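Local coordinates for protein putative regulator (Escherichia coli O6, PDB 3HFI) that probably regulates transcription as a DNA-binding protein, its UTRA domain being the part that in related regulators senses small effector molecules, at residues Y105-Y110 / E135-F140. Numbering follows the deposited sequence.
Sequences YSESRY and EQLVFF
The carbonyl oxygen of Tyr105 takes three approaches at once from the neighbouring strand. Phe139 N donates to Tyr105 O at 2.8 Å, from a position tilted 22° off the carbonyl plane; Val138 CA brings a C-H to the same oxygen; and the Phe139 ring turns its edge to it, with Tyr105 O in the ring plane and 3.6 Å from Phe139 CD2. The return bond, Tyr105 N to Phe139 O, is weak at 3.4 Å. Further along, Glu107 and Leu137 exchange a pair of bonds, as do Arg109 and Glu135, and the intervening non-hydrogen-bonded pairs, Ser106 with Val138 and Ser108 with Gln136, add CA-H...O contacts. This is antiparallel pairing of strands 105-114 and 130-139 in the six-stranded antiparallel sheet of the UTRA domain. Strand 105-114 is outermost within its own chain, yet Tyr105 to Arg109 also pair with a strand of the second subunit, which carries the sheet across the interface.

One face bears Tyr105, Glu107, Arg109, Glu135, Leu137 and Phe139. Here the carboxylate of Glu107 reaches the rim of the Phe139 ring, OE1 lying 4.0 Å from Phe139 CZ near the ring plane, the carboxylate and ring planes being 72° apart. Arg109 and Glu135 run side by side in the same direction, both chains extended, but their salt bridge is long, 3.7 Å from Arg109 NH1 to Glu135 OE1, while Glu135 OE2 is hydrogen-bonded to Tyr39 OH. On the other face Gln136 has CG anti to the backbone N (chi1 -178°) and an extended chain beyond it; NE2 ends 3.5 Å from both Ser106 OG and Ser108 OG, neither of them a hydrogen bond; its buried amide is satisfied by the second subunit, through Tyr159 O and Gly161 N of that chain.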
# COMPACT_ATOMS: atom_id res chain seq x y z
N TYR A 105 -9.05 5.72 0.88
CA TYR A 105 -8.67 4.56 1.69
C TYR A 105 -8.36 3.35 0.86
O TYR A 105 -8.92 3.14 -0.23
CB TYR A 105 -9.75 4.07 2.68
CG TYR A 105 -10.39 5.14 3.50
CD1 TYR A 105 -9.96 5.38 4.83
CD2 TYR A 105 -11.43 5.91 3.00
CE1 TYR A 105 -10.55 6.39 5.61
CE2 TYR A 105 -12.04 6.89 3.78
CZ TYR A 105 -11.58 7.13 5.07
OH TYR A 105 -12.17 8.13 5.84
N SER A 106 -7.58 2.49 1.50
CA SER A 106 -7.02 1.27 0.96
C SER A 106 -6.97 0.27 2.12
O SER A 106 -6.56 0.66 3.22
CB SER A 106 -5.52 1.53 0.71
OG SER A 106 -5.33 1.08 -0.50
N GLU A 107 -7.21 -1.01 1.84
CA GLU A 107 -6.95 -2.05 2.81
C GLU A 107 -6.24 -3.14 2.02
O GLU A 107 -6.69 -3.45 0.94
CB GLU A 107 -8.27 -2.66 3.31
CG GLU A 107 -9.08 -1.77 4.18
CD GLU A 107 -10.47 -2.36 4.53
OE1 GLU A 107 -10.99 -3.30 3.87
OE2 GLU A 107 -11.07 -1.83 5.48
N SER A 108 -5.23 -3.77 2.58
CA SER A 108 -4.64 -4.89 1.93
C SER A 108 -4.52 -6.03 2.91
O SER A 108 -4.32 -5.83 4.09
CB SER A 108 -3.23 -4.52 1.47
OG SER A 108 -3.22 -3.37 0.68
N ARG A 109 -4.48 -7.23 2.35
CA ARG A 109 -4.35 -8.47 3.10
C ARG A 109 -3.33 -9.29 2.37
O ARG A 109 -3.40 -9.40 1.17
CB ARG A 109 -5.69 -9.15 3.08
CG ARG A 109 -5.78 -10.37 3.92
CD ARG A 109 -7.25 -10.75 3.86
NE ARG A 109 -7.59 -12.00 4.53
CZ ARG A 109 -8.77 -12.63 4.37
NH1 ARG A 109 -9.72 -12.11 3.56
NH2 ARG A 109 -9.01 -13.79 5.03
N TYR A 110 -2.33 -9.75 3.08
CA TYR A 110 -1.20 -10.39 2.47
C TYR A 110 -1.21 -11.90 2.81
O TYR A 110 -1.41 -12.27 3.96
CB TYR A 110 0.11 -9.77 2.96
CG TYR A 110 0.20 -8.26 2.81
CD1 TYR A 110 0.78 -7.66 1.69
CD2 TYR A 110 -0.29 -7.42 3.80
CE1 TYR A 110 0.85 -6.24 1.56
CE2 TYR A 110 -0.20 -6.01 3.70
CZ TYR A 110 0.34 -5.43 2.57
OH TYR A 110 0.39 -4.06 2.49
N GLU A 135 -4.46 -9.09 -1.57
CA GLU A 135 -5.78 -8.58 -1.99
C GLU A 135 -5.87 -7.17 -1.48
O GLU A 135 -5.63 -6.95 -0.31
CB GLU A 135 -6.95 -9.33 -1.34
CG GLU A 135 -7.15 -10.74 -1.74
CD GLU A 135 -8.35 -11.36 -0.99
OE1 GLU A 135 -8.57 -11.05 0.18
OE2 GLU A 135 -9.08 -12.13 -1.56
N GLN A 136 -6.30 -6.24 -2.31
CA GLN A 136 -6.38 -4.87 -1.92
C GLN A 136 -7.72 -4.30 -2.32
O GLN A 136 -8.15 -4.44 -3.47
CB GLN A 136 -5.32 -4.08 -2.65
CG GLN A 136 -5.31 -2.60 -2.23
CD GLN A 136 -4.28 -1.81 -2.94
OE1 GLN A 136 -4.33 -1.67 -4.20
NE2 GLN A 136 -3.29 -1.29 -2.17
N LEU A 137 -8.37 -3.64 -1.38
CA LEU A 137 -9.65 -3.01 -1.63
C LEU A 137 -9.37 -1.51 -1.55
O LEU A 137 -8.82 -1.06 -0.59
CB LEU A 137 -10.67 -3.47 -0.58
CG LEU A 137 -12.15 -3.14 -0.80
CD1 LEU A 137 -12.64 -3.55 -2.18
CD2 LEU A 137 -13.04 -3.75 0.28
N VAL A 138 -9.81 -0.77 -2.56
CA VAL A 138 -9.59 0.66 -2.74
C VAL A 138 -10.94 1.38 -2.71
O VAL A 138 -11.89 0.92 -3.33
CB VAL A 138 -8.82 0.93 -4.06
CG1 VAL A 138 -8.60 2.45 -4.28
CG2 VAL A 138 -7.45 0.18 -4.04
N PHE A 139 -11.03 2.48 -1.94
CA PHE A 139 -12.28 3.15 -1.60
C PHE A 139 -12.18 4.62 -1.96
O PHE A 139 -11.13 5.26 -1.75
CB PHE A 139 -12.54 3.16 -0.11
CG PHE A 139 -12.76 1.82 0.52
CD1 PHE A 139 -14.00 1.46 0.99
CD2 PHE A 139 -11.69 0.98 0.76
CE1 PHE A 139 -14.19 0.24 1.67
CE2 PHE A 139 -11.84 -0.25 1.43
CZ PHE A 139 -13.11 -0.61 1.89
N PHE A 140 -13.30 5.17 -2.44
CA PHE A 140 -13.48 6.61 -2.44
C PHE A 140 -13.86 7.13 -1.07
O PHE A 140 -13.41 8.17 -0.63
CB PHE A 140 -14.62 6.94 -3.38
CG PHE A 140 -14.29 6.76 -4.84
CD1 PHE A 140 -13.09 7.21 -5.38
CD2 PHE A 140 -15.22 6.15 -5.68
CE1 PHE A 140 -12.84 7.06 -6.74
CE2 PHE A 140 -14.98 6.03 -7.06
CZ PHE A 140 -13.80 6.48 -7.58